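Local coordinates for protein galactose-binding lectin (Enterobacter cloacae subsp. cloacae, PDB 6YF6) that binds sugar at a calcium ion held by its C-terminal domain, here occupied by a seleno-fucoside, and so probably acts as a carbohydrate-recognising lectin, at residues 60-66 / 111-117; 71-75 / 98-102; 83-87 / 107-111; 102-106 / 135-139. Residue numbers count along the deposited sequence, not the author numbering.

Interaction 1: residues 60-66 / 111-117; sequences LTAGYEY and KFKATGS
The start of strand 65-74 pairs antiparallel with the end of its beta-sandwich sheet neighbour 106-113, and loops 60-64 and 114-117 continue that course. Lys111 is extended; its side chain (chi1 m, then trans) brings NZ within 3.9 Å of Glu65 OE1, a long salt bridge also spanned by water 1. Phe112 (chi1 p) forms the hydrogen-bonded pair with Tyr66: Tyr66 N to Phe112 O is 2.7 Å and Phe112 N to Tyr66 O 2.9 Å, while Tyr66 CB makes a CH-pi contact over the Phe112 ring face, 3.9 Å from its centroid. Lys113 faces Glu65 as a non-hydrogen-bonded pair, CA to CA 4.3 Å. Ala114 N reaches Tyr64 O at 3.0 Å, and Ala114 O accepts Gly63 N at 2.8 Å. Gly63 (87/-11) is third in the type II turn Thr61-Tyr64. Past Gly116, Ser117 O accepts Leu60 N at 2.9 Å. Backbone bonding fixes the pairing, with Leu60, Tyr66, Phe112 and Ala114 as an apolar patch and charges on the solvent face.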
loop_
_atom_site.group_PDB
_atom_site.type_symbol
_atom_site.label_atom_id
_atom_site.label_comp_id
_atom_site.label_asym_id
_atom_site.label_seq_id
_atom_site.Cartn_x
_atom_site.Cartn_y
_atom_site.Cartn_z
ATOM N N LEU A 60 22.736 -1.328 7.913
ATOM C CA LEU A 60 22.841 -2.524 7.095
ATOM C C LEU A 60 24.020 -3.386 7.545
ATOM O O LEU A 60 24.791 -3.022 8.435
ATOM C CB LEU A 60 22.987 -2.147 5.623
ATOM C CG LEU A 60 21.967 -1.157 5.060
ATOM C CD1 LEU A 60 22.228 -0.940 3.572
ATOM C CD2 LEU A 60 20.538 -1.631 5.304
ATOM N N THR A 61 24.164 -4.545 6.906
ATOM C CA THR A 61 25.253 -5.471 7.190
ATOM C C THR A 61 25.794 -6.008 5.874
ATOM O O THR A 61 25.023 -6.466 5.026
ATOM C CB THR A 61 24.777 -6.621 8.086
ATOM O OG1 THR A 61 24.297 -6.091 9.330
ATOM C CG2 THR A 61 25.909 -7.601 8.356
ATOM N N ALA A 62 27.117 -5.953 5.709
ATOM C CA ALA A 62 27.740 -6.377 4.463
ATOM C C ALA A 62 27.331 -7.797 4.097
ATOM O O ALA A 62 27.197 -8.667 4.961
ATOM C CB ALA A 62 29.264 -6.300 4.578
ATOM N N GLY A 63 27.156 -8.030 2.799
ATOM C CA GLY A 63 26.884 -9.351 2.287
ATOM C C GLY A 63 25.425 -9.749 2.262
ATOM O O GLY A 63 25.093 -10.776 1.657
ATOM N N TYR A 64 24.546 -8.987 2.903
ATOM C CA TYR A 64 23.120 -9.273 2.869
ATOM C C TYR A 64 22.493 -8.587 1.664
ATOM O O TYR A 64 22.907 -7.499 1.261
ATOM C CB TYR A 64 22.432 -8.805 4.153
ATOM C CG TYR A 64 22.626 -9.742 5.323
ATOM C CD1 TYR A 64 23.573 -9.473 6.301
ATOM C CD2 TYR A 64 21.867 -10.897 5.445
ATOM C CE1 TYR A 64 23.758 -10.325 7.371
ATOM C CE2 TYR A 64 22.043 -11.758 6.513
ATOM C CZ TYR A 64 22.989 -11.470 7.472
ATOM O OH TYR A 64 23.167 -12.331 8.531
ATOM N N GLU A 65 21.497 -9.247 1.078
ATOM C CA GLU A 65 20.756 -8.702 -0.052
ATOM C C GLU A 65 19.480 -8.052 0.465
ATOM O O GLU A 65 18.696 -8.689 1.175
ATOM C CB GLU A 65 20.428 -9.790 -1.072
ATOM C CG GLU A 65 19.821 -9.251 -2.361
ATOM C CD GLU A 65 19.572 -10.337 -3.388
ATOM O OE1 GLU A 65 19.018 -11.395 -3.019
ATOM O OE2 GLU A 65 19.932 -10.132 -4.566
ATOM N N TYR A 66 19.284 -6.784 0.121
ATOM C CA TYR A 66 18.131 -6.018 0.566
ATOM C C TYR A 66 17.205 -5.755 -0.613
ATOM O O TYR A 66 17.652 -5.612 -1.754
ATOM C CB TYR A 66 18.571 -4.700 1.214
ATOM C CG TYR A 66 19.386 -4.905 2.474
ATOM C CD1 TYR A 66 20.758 -5.112 2.410
ATOM C CD2 TYR A 66 18.783 -4.905 3.725
ATOM C CE1 TYR A 66 21.508 -5.308 3.556
ATOM C CE2 TYR A 66 19.524 -5.101 4.879
ATOM C CZ TYR A 66 20.887 -5.299 4.788
ATOM O OH TYR A 66 21.634 -5.499 5.930
ATOM N N LYS A 111 16.824 -5.219 -5.958
ATOM C CA LYS A 111 17.593 -5.766 -4.853
ATOM C C LYS A 111 19.039 -5.314 -4.976
ATOM O O LYS A 111 19.562 -5.151 -6.079
ATOM C CB LYS A 111 17.523 -7.295 -4.833
ATOM C CG LYS A 111 16.137 -7.844 -4.540
ATOM C CD LYS A 111 16.150 -9.367 -4.562
ATOM C CE LYS A 111 14.891 -9.967 -3.973
ATOM N NZ LYS A 111 15.158 -11.347 -3.471
ATOM N N PHE A 112 19.677 -5.095 -3.827
ATOM C CA PHE A 112 21.085 -4.731 -3.783
ATOM C C PHE A 112 21.739 -5.459 -2.622
ATOM O O PHE A 112 21.076 -5.892 -1.676
ATOM C CB PHE A 112 21.282 -3.213 -3.648
ATOM C CG PHE A 112 20.797 -2.644 -2.342
ATOM C CD1 PHE A 112 19.474 -2.258 -2.187
ATOM C CD2 PHE A 112 21.666 -2.485 -1.275
ATOM C CE1 PHE A 112 19.027 -1.728 -0.988
ATOM C CE2 PHE A 112 21.223 -1.964 -0.073
ATOM C CZ PHE A 112 19.903 -1.581 0.070
ATOM N N LYS A 113 23.056 -5.605 -2.710
ATOM C CA LYS A 113 23.841 -6.270 -1.682
ATOM C C LYS A 113 24.696 -5.225 -0.983
ATOM O O LYS A 113 25.474 -4.519 -1.633
ATOM C CB LYS A 113 24.710 -7.373 -2.278
ATOM C CG LYS A 113 25.442 -8.208 -1.235
ATOM C CD LYS A 113 26.042 -9.464 -1.846
ATOM C CE LYS A 113 25.082 -10.642 -1.750
ATOM N NZ LYS A 113 25.438 -11.728 -2.701
ATOM N N ALA A 114 24.539 -5.120 0.332
ATOM C CA ALA A 114 25.313 -4.154 1.092
ATOM C C ALA A 114 26.780 -4.560 1.129
ATOM O O ALA A 114 27.116 -5.748 1.196
ATOM C CB ALA A 114 24.761 -4.032 2.513
ATOM N N THR A 115 27.660 -3.565 1.055
ATOM C CA THR A 115 29.085 -3.770 1.272
ATOM C C THR A 115 29.526 -3.281 2.643
ATOM O O THR A 115 30.718 -3.341 2.958
ATOM C CB THR A 115 29.896 -3.070 0.175
ATOM O OG1 THR A 115 29.548 -1.680 0.116
ATOM C CG2 THR A 115 29.612 -3.716 -1.173
ATOM N N GLY A 116 28.591 -2.805 3.461
ATOM C CA GLY A 116 28.914 -2.319 4.785
ATOM C C GLY A 116 27.694 -1.914 5.585
ATOM O O GLY A 116 26.624 -2.522 5.465
ATOM N N SER A 117 27.849 -0.876 6.404
ATOM C CA SER A 117 26.794 -0.435 7.304
ATOM C C SER A 117 25.765 0.458 6.626
ATOM O O SER A 117 24.698 0.692 7.206
ATOM C CB SER A 117 27.410 0.310 8.489
ATOM O OG SER A 117 28.086 1.475 8.049
HETATM O O HOH W 1 16.938 -11.262 -1.208
#

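Interaction 2: residues 71-75 / 98-102; sequences KIARI and ELKQA
Residues 71-75, extended and in the later part of strand 65-74, meet 98-102, an irregular inter-sheet connection of the beta sandwich, the touching parts heading 50° apart. Ile72 (chi1 and chi2 t) makes the first contact, its CG1 lying 3.6 Å from CD1 of Leu99 (m,t). Ala73 turns its CB away. Arg74 dominates: its CA-to-CB bond points at the loop and the side chain stretches out fully trans, CB 3.8 Å from Leu99 CB and CD 3.1 Å from Lys100 O. The tip then donates a hydrogen bond from NH1 to Lys100 O, also 3.1 Å, with a weak bond from NH2 to Tyr79 O. Water 2 links Arg74 N (2.9 Å) to Gln101 O (2.8 Å), and Ala102 CA sits 3.3 Å from Arg74 O. Ile75 has its CA 4.4 Å from that of Ala102 and its side chain about 4 Å from that of the calcium ligand Asp134. The arginine thus pins to strand 65-74 the loop that crosses from strand 91-98 of one sheet to strand 106-113 of the other, closing the sandwich end near the bound fucoside, about 8 Å from the Arg74 side chain; Phe135 of strand 135-143 also covers Leu99.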
loop_
_atom_site.group_PDB
_atom_site.type_symbol
_atom_site.label_atom_id
_atom_site.label_comp_id
_atom_site.label_asym_id
_atom_site.label_seq_id
_atom_site.Cartn_x
_atom_site.Cartn_y
_atom_site.Cartn_z
ATOM N N LYS A 71 6.428 2.573 -4.126
ATOM C CA LYS A 71 5.059 2.648 -4.622
ATOM C C LYS A 71 4.905 3.961 -5.376
ATOM O O LYS A 71 5.088 5.038 -4.800
ATOM C CB LYS A 71 4.057 2.542 -3.478
ATOM C CG LYS A 71 4.065 1.173 -2.804
ATOM C CD LYS A 71 2.874 0.995 -1.875
ATOM C CE LYS A 71 2.953 -0.324 -1.114
ATOM N NZ LYS A 71 2.058 -0.342 0.079
ATOM N N ILE A 72 4.567 3.870 -6.659
ATOM C CA ILE A 72 4.683 4.996 -7.574
ATOM C C ILE A 72 3.537 4.955 -8.571
ATOM O O ILE A 72 3.035 3.885 -8.923
ATOM C CB ILE A 72 6.050 4.963 -8.293
ATOM C CG1 ILE A 72 6.240 6.202 -9.159
ATOM C CG2 ILE A 72 6.190 3.698 -9.143
ATOM C CD1 ILE A 72 7.682 6.419 -9.549
ATOM N N ALA A 73 3.124 6.138 -9.028
ATOM C CA ALA A 73 2.028 6.243 -9.980
ATOM C C ALA A 73 2.215 7.463 -10.866
ATOM O O ALA A 73 2.648 8.521 -10.402
ATOM C CB ALA A 73 0.669 6.339 -9.274
ATOM N N ARG A 74 1.875 7.310 -12.140
ATOM C CA ARG A 74 1.736 8.469 -13.001
ATOM C C ARG A 74 0.491 9.251 -12.601
ATOM O O ARG A 74 -0.488 8.689 -12.100
ATOM C CB ARG A 74 1.640 8.053 -14.465
ATOM C CG ARG A 74 1.721 9.233 -15.424
ATOM C CD ARG A 74 1.398 8.820 -16.839
ATOM N NE ARG A 74 1.817 9.835 -17.798
ATOM C CZ ARG A 74 1.696 9.714 -19.115
ATOM N NH1 ARG A 74 1.165 8.617 -19.639
ATOM N NH2 ARG A 74 2.104 10.696 -19.908
ATOM N N ILE A 75 0.536 10.565 -12.812
ATOM C CA ILE A 75 -0.638 11.408 -12.652
ATOM C C ILE A 75 -0.851 12.195 -13.936
ATOM O O ILE A 75 0.055 12.348 -14.759
ATOM C CB ILE A 75 -0.526 12.359 -11.442
ATOM C CG1 ILE A 75 0.714 13.248 -11.560
ATOM C CG2 ILE A 75 -0.493 11.549 -10.154
ATOM C CD1 ILE A 75 0.646 14.505 -10.706
ATOM N N GLU A 98 8.412 2.420 -17.164
ATOM C CA GLU A 98 7.591 3.476 -17.740
ATOM C C GLU A 98 6.237 3.513 -17.043
ATOM O O GLU A 98 5.534 2.501 -16.975
ATOM C CB GLU A 98 7.407 3.251 -19.240
ATOM C CG GLU A 98 6.745 4.412 -19.959
ATOM C CD GLU A 98 6.611 4.171 -21.446
ATOM O OE1 GLU A 98 7.317 3.283 -21.973
ATOM O OE2 GLU A 98 5.799 4.865 -22.090
ATOM N N LEU A 99 5.876 4.682 -16.523
ATOM C CA LEU A 99 4.591 4.879 -15.861
ATOM C C LEU A 99 3.576 5.352 -16.889
ATOM O O LEU A 99 3.802 6.362 -17.569
ATOM C CB LEU A 99 4.723 5.893 -14.731
ATOM C CG LEU A 99 5.830 5.613 -13.714
ATOM C CD1 LEU A 99 5.895 6.731 -12.685
ATOM C CD2 LEU A 99 5.619 4.266 -13.040
ATOM N N LYS A 100 2.454 4.651 -17.015
ATOM C CA LYS A 100 1.534 4.921 -18.115
ATOM C C LYS A 100 0.138 5.340 -17.644
ATOM O O LYS A 100 -0.248 6.464 -17.914
ATOM C CB LYS A 100 1.517 3.721 -19.062
ATOM C CG LYS A 100 2.904 3.167 -19.365
ATOM C CD LYS A 100 2.840 1.756 -19.925
ATOM C CE LYS A 100 3.256 1.714 -21.388
ATOM N NZ LYS A 100 3.816 0.386 -21.759
ATOM N N GLN A 101 -0.593 4.500 -16.924
ATOM C CA GLN A 101 -1.966 4.882 -16.563
ATOM C C GLN A 101 -1.972 5.806 -15.348
ATOM O O GLN A 101 -1.369 5.493 -14.318
ATOM C CB GLN A 101 -2.803 3.635 -16.282
ATOM C CG GLN A 101 -4.272 3.925 -16.027
ATOM C CD GLN A 101 -5.178 2.778 -16.432
ATOM O OE1 GLN A 101 -5.900 2.222 -15.606
ATOM N NE2 GLN A 101 -5.149 2.421 -17.713
ATOM N N ALA A 102 -2.652 6.946 -15.472
ATOM C CA ALA A 102 -2.710 7.898 -14.371
ATOM C C ALA A 102 -3.387 7.265 -13.162
ATOM O O ALA A 102 -4.427 6.610 -13.288
ATOM C CB ALA A 102 -3.459 9.160 -14.801
HETATM O O HOH W 2 0.841 4.659 -12.864
#

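Interaction 3: residues 83-87 / 107-111; sequences KVSLR and TLSGK
This is face-to-face packing inside a beta sandwich: strands 83-87 and 107-111 belong to opposing sheets, run the same way with axes 7.2 Å apart, and cross at -28°, as in aligned sheet packing. Both are extended, so side chains alternate. Val84 (chi1 t) and Leu86 (m,t) serve the core from one strand, while Ser85 between them (chi1 p) turns away to hydrogen-bond His126. From the other strand comes Leu108, in the t,p rotamer. That rotamer slots its CD2 against both residues, 3.9 Å from Val84 CG1 and 3.5 Å from Leu86 CD2; Leu108 CD1 lies 3.7 Å from Val84 O. Ser109 points outward. The side chains meet by apolar packing alone, with methyls also resting on backbone atoms, and Leu86 continues the core onto Trp68 and Val70 of strand 65-74. Gly110 meets Leu86 through its backbone; a CB there would point inward and come 3.6 Å from Leu86 CD1. That methyl, Leu86 CD1, sits 3.5 Å from Gly110 N.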
loop_
_atom_site.group_PDB
_atom_site.type_symbol
_atom_site.label_atom_id
_atom_site.label_comp_id
_atom_site.label_asym_id
_atom_site.label_seq_id
_atom_site.Cartn_x
_atom_site.Cartn_y
_atom_site.Cartn_z
ATOM N N LYS A 83 9.741 7.723 -16.708
ATOM C CA LYS A 83 10.508 6.477 -16.716
ATOM C C LYS A 83 11.461 6.503 -15.531
ATOM O O LYS A 83 12.355 7.353 -15.478
ATOM C CB LYS A 83 11.291 6.298 -18.017
ATOM C CG LYS A 83 10.436 6.121 -19.257
ATOM C CD LYS A 83 11.294 5.686 -20.443
ATOM C CE LYS A 83 10.483 5.581 -21.722
ATOM N NZ LYS A 83 11.340 5.753 -22.932
ATOM N N VAL A 84 11.289 5.575 -14.593
ATOM C CA VAL A 84 11.955 5.646 -13.297
ATOM C C VAL A 84 12.613 4.312 -12.982
ATOM O O VAL A 84 12.018 3.249 -13.193
ATOM C CB VAL A 84 10.954 6.041 -12.189
ATOM C CG1 VAL A 84 11.675 6.275 -10.871
ATOM C CG2 VAL A 84 10.168 7.287 -12.605
ATOM N N SER A 85 13.845 4.367 -12.473
ATOM C CA SER A 85 14.585 3.181 -12.056
ATOM C C SER A 85 15.139 3.409 -10.654
ATOM O O SER A 85 14.978 4.482 -10.064
ATOM C CB SER A 85 15.716 2.847 -13.040
ATOM O OG SER A 85 16.705 3.864 -13.069
ATOM N N LEU A 86 15.798 2.380 -10.119
ATOM C CA LEU A 86 16.411 2.427 -8.800
ATOM C C LEU A 86 17.914 2.214 -8.911
ATOM O O LEU A 86 18.382 1.419 -9.736
ATOM C CB LEU A 86 15.817 1.366 -7.876
ATOM C CG LEU A 86 14.294 1.355 -7.760
ATOM C CD1 LEU A 86 13.825 0.122 -6.992
ATOM C CD2 LEU A 86 13.813 2.627 -7.095
ATOM N N ARG A 87 18.662 2.900 -8.054
ATOM C CA ARG A 87 20.117 2.832 -8.043
ATOM C C ARG A 87 20.605 2.681 -6.611
ATOM O O ARG A 87 20.057 3.294 -5.691
ATOM C CB ARG A 87 20.716 4.084 -8.692
ATOM C CG ARG A 87 22.230 4.082 -8.823
ATOM C CD ARG A 87 22.699 5.284 -9.634
ATOM N NE ARG A 87 22.172 5.256 -10.996
ATOM C CZ ARG A 87 22.020 6.325 -11.774
ATOM N NH1 ARG A 87 22.352 7.533 -11.336
ATOM N NH2 ARG A 87 21.528 6.182 -12.997
ATOM N N THR A 107 4.428 -1.069 -8.191
ATOM C CA THR A 107 5.622 -1.236 -7.379
ATOM C C THR A 107 6.846 -1.295 -8.279
ATOM O O THR A 107 6.907 -2.105 -9.210
ATOM C CB THR A 107 5.525 -2.503 -6.524
ATOM O OG1 THR A 107 4.394 -2.395 -5.651
ATOM C CG2 THR A 107 6.788 -2.695 -5.693
ATOM N N LEU A 108 7.803 -0.420 -8.006
ATOM C CA LEU A 108 9.119 -0.450 -8.625
ATOM C C LEU A 108 10.065 -1.108 -7.629
ATOM O O LEU A 108 10.181 -0.644 -6.489
ATOM C CB LEU A 108 9.571 0.963 -8.978
ATOM C CG LEU A 108 11.018 1.164 -9.426
ATOM C CD1 LEU A 108 11.301 0.500 -10.763
ATOM C CD2 LEU A 108 11.295 2.654 -9.488
ATOM N N SER A 109 10.728 -2.188 -8.057
ATOM C CA SER A 109 11.489 -3.046 -7.165
ATOM C C SER A 109 12.905 -3.265 -7.678
ATOM O O SER A 109 13.151 -3.312 -8.887
ATOM C CB SER A 109 10.816 -4.424 -6.998
ATOM O OG SER A 109 9.427 -4.301 -6.755
ATOM N N GLY A 110 13.828 -3.406 -6.735
ATOM C CA GLY A 110 15.172 -3.854 -7.034
ATOM C C GLY A 110 15.813 -4.380 -5.772
ATOM O O GLY A 110 15.399 -4.047 -4.657
ATOM N N LYS A 111 16.824 -5.219 -5.958
ATOM C CA LYS A 111 17.593 -5.766 -4.853
ATOM C C LYS A 111 19.039 -5.314 -4.976
ATOM O O LYS A 111 19.562 -5.151 -6.079
ATOM C CB LYS A 111 17.523 -7.295 -4.833
ATOM C CG LYS A 111 16.137 -7.844 -4.540
ATOM C CD LYS A 111 16.150 -9.367 -4.562
ATOM C CE LYS A 111 14.891 -9.967 -3.973
ATOM N NZ LYS A 111 15.158 -11.347 -3.471
#

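Interaction 4: residues 102-106 / 135-139; sequences ANEWV and FRIKE. With PO4 (phosphate ion), chain F.
A lysine lies flat on a tryptophan and holds a phosphate at its tip. Lys138, chi1 p and then trans throughout, crosses the Trp105 indole so that CD stands 3.6 Å above the centroid of the six-membered ring, a CH-pi contact, and NZ 3.9 Å above that of the five-membered ring, 19° off its normal, a cation-pi interaction. NZ also donates to the phosphate, 2.8 Å to O1 and weakly, 3.1 Å, to O3. The ion, probably from the crystallisation liquor, is bound as well by Thr35 and by Thr35, Lys71 and Lys138 of the second subunit. Trp105 takes chi1 m and chi2 93° to reach this position from just before strand 106-113; its CA stays 9.0 Å from that of Ile137, because strand 65-74 runs between them in the sheet and the indole passes over Ala73. The contact decorates the outer face of one sheet of the beta sandwich, where Trp105 also packs on Ala33 of the second subunit, while Ile137 points away into the core. Arg136 (chi1 m) adds its CB, 3.7 Å from Trp105 CH2, and its O, 3.5 Å from Trp105 CZ3; its NE forms a salt bridge with Glu39. Asn103, with left-handed backbone angles of 64/23, joins it through water 3, 2.5 Å from Asn103 OD1 and 3.0 Å from Arg136 NH1.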
loop_
_atom_site.group_PDB
_atom_site.type_symbol
_atom_site.label_atom_id
_atom_site.label_comp_id
_atom_site.label_asym_id
_atom_site.label_seq_id
_atom_site.Cartn_x
_atom_site.Cartn_y
_atom_site.Cartn_z
ATOM N N ALA A 102 -2.652 6.946 -15.472
ATOM C CA ALA A 102 -2.710 7.898 -14.371
ATOM C C ALA A 102 -3.387 7.265 -13.162
ATOM O O ALA A 102 -4.427 6.610 -13.288
ATOM C CB ALA A 102 -3.459 9.160 -14.801
ATOM N N ASN A 103 -2.777 7.442 -11.992
ATOM C CA ASN A 103 -3.327 7.007 -10.710
ATOM C C ASN A 103 -3.476 5.494 -10.605
ATOM O O ASN A 103 -4.271 5.001 -9.797
ATOM C CB ASN A 103 -4.664 7.702 -10.443
ATOM C CG ASN A 103 -4.547 9.208 -10.525
ATOM O OD1 ASN A 103 -3.822 9.825 -9.745
ATOM N ND2 ASN A 103 -5.234 9.805 -11.490
ATOM N N GLU A 104 -2.720 4.740 -11.397
ATOM C CA GLU A 104 -2.545 3.308 -11.182
ATOM C C GLU A 104 -1.252 3.136 -10.394
ATOM O O GLU A 104 -0.161 3.406 -10.910
ATOM C CB GLU A 104 -2.498 2.536 -12.497
ATOM C CG GLU A 104 -2.008 1.104 -12.332
ATOM C CD GLU A 104 -2.233 0.249 -13.563
ATOM O OE1 GLU A 104 -2.533 0.809 -14.639
ATOM O OE2 GLU A 104 -2.111 -0.989 -13.451
ATOM N N TRP A 105 -1.369 2.709 -9.145
ATOM C CA TRP A 105 -0.212 2.575 -8.274
ATOM C C TRP A 105 0.441 1.219 -8.514
ATOM O O TRP A 105 -0.219 0.178 -8.426
ATOM C CB TRP A 105 -0.618 2.761 -6.815
ATOM C CG TRP A 105 -0.937 4.207 -6.513
ATOM C CD1 TRP A 105 -2.163 4.808 -6.567
ATOM C CD2 TRP A 105 -0.008 5.230 -6.135
ATOM N NE1 TRP A 105 -2.055 6.139 -6.240
ATOM C CE2 TRP A 105 -0.743 6.424 -5.972
ATOM C CE3 TRP A 105 1.374 5.254 -5.922
ATOM C CZ2 TRP A 105 -0.143 7.624 -5.599
ATOM C CZ3 TRP A 105 1.970 6.449 -5.554
ATOM C CH2 TRP A 105 1.210 7.617 -5.395
ATOM N N VAL A 106 1.730 1.243 -8.843
ATOM C CA VAL A 106 2.503 0.044 -9.121
ATOM C C VAL A 106 3.732 0.062 -8.222
ATOM O O VAL A 106 4.050 1.065 -7.584
ATOM C CB VAL A 106 2.918 -0.059 -10.604
ATOM C CG1 VAL A 106 1.695 -0.008 -11.506
ATOM C CG2 VAL A 106 3.900 1.048 -10.961
ATOM N N PHE A 135 4.248 12.531 -11.820
ATOM C CA PHE A 135 4.042 11.292 -11.079
ATOM C C PHE A 135 4.185 11.561 -9.587
ATOM O O PHE A 135 4.593 12.644 -9.163
ATOM C CB PHE A 135 5.021 10.200 -11.540
ATOM C CG PHE A 135 6.470 10.611 -11.493
ATOM C CD1 PHE A 135 7.014 11.412 -12.487
ATOM C CD2 PHE A 135 7.293 10.175 -10.467
ATOM C CE1 PHE A 135 8.350 11.783 -12.449
ATOM C CE2 PHE A 135 8.626 10.542 -10.423
ATOM C CZ PHE A 135 9.155 11.349 -11.417
ATOM N N ARG A 136 3.823 10.552 -8.792
ATOM C CA ARG A 136 3.877 10.629 -7.339
ATOM C C ARG A 136 4.524 9.369 -6.779
ATOM O O ARG A 136 4.361 8.274 -7.324
ATOM C CB ARG A 136 2.467 10.795 -6.726
ATOM C CG ARG A 136 1.773 12.124 -7.038
ATOM C CD ARG A 136 0.286 12.076 -6.669
ATOM N NE ARG A 136 -0.343 13.394 -6.694
ATOM C CZ ARG A 136 -1.658 13.608 -6.653
ATOM N NH1 ARG A 136 -2.507 12.592 -6.594
ATOM N NH2 ARG A 136 -2.125 14.846 -6.680
ATOM N N ILE A 137 5.257 9.533 -5.678
ATOM C CA ILE A 137 5.818 8.422 -4.916
ATOM C C ILE A 137 5.274 8.505 -3.498
ATOM O O ILE A 137 5.542 9.480 -2.783
ATOM C CB ILE A 137 7.354 8.442 -4.908
ATOM C CG1 ILE A 137 7.886 8.106 -6.302
ATOM C CG2 ILE A 137 7.882 7.459 -3.861
ATOM C CD1 ILE A 137 9.364 8.413 -6.500
ATOM N N LYS A 138 4.528 7.480 -3.082
ATOM C CA LYS A 138 3.901 7.486 -1.768
ATOM C C LYS A 138 4.619 6.613 -0.746
ATOM O O LYS A 138 4.332 6.735 0.449
ATOM C CB LYS A 138 2.434 7.042 -1.870
ATOM C CG LYS A 138 2.220 5.578 -2.239
ATOM C CD LYS A 138 0.731 5.268 -2.365
ATOM C CE LYS A 138 0.477 3.831 -2.808
ATOM N NZ LYS A 138 -0.987 3.523 -2.866
ATOM N N GLU A 139 5.544 5.755 -1.167
ATOM C CA GLU A 139 6.215 4.889 -0.209
ATOM C C GLU A 139 7.531 4.389 -0.781
ATOM O O GLU A 139 7.617 4.045 -1.963
ATOM C CB GLU A 139 5.318 3.704 0.174
ATOM C CG GLU A 139 5.984 2.688 1.083
ATOM C CD GLU A 139 5.058 1.546 1.443
ATOM O OE1 GLU A 139 5.425 0.378 1.183
ATOM O OE2 GLU A 139 3.961 1.818 1.977
HETATM P P PO4 F . -1.628 2.978 0.594
HETATM O O1 PO4 F . -2.469 3.645 -0.466
HETATM O O2 PO4 F . -1.514 3.885 1.795
HETATM O O3 PO4 F . -0.244 2.704 0.058
HETATM O O4 PO4 F . -2.273 1.671 0.983
HETATM O O HOH W 3 -2.477 9.803 -7.596
#

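Going from the N terminus, residues 60-66 open interaction 1, 71-75 open interaction 2 and 83-87 open interaction 3. The chain returns at 98-102 to close interaction 2, and Ala102 at once begins interaction 4. Residues 107-111 close interaction 3, then 111-117, sharing Lys111, close interaction 1, which encloses both 2 and 3. Interactions 2 and 3 cross, and interaction 4, completed last by 135-139, crosses 1 and 3. Interactions 1 and 2 hold the two ends of strand 65-74, centres 29 Å apart; interaction 3 joins the sheets through the core, and interaction 4, centred 5 Å from interaction 2, lies on the outer face of the sheet.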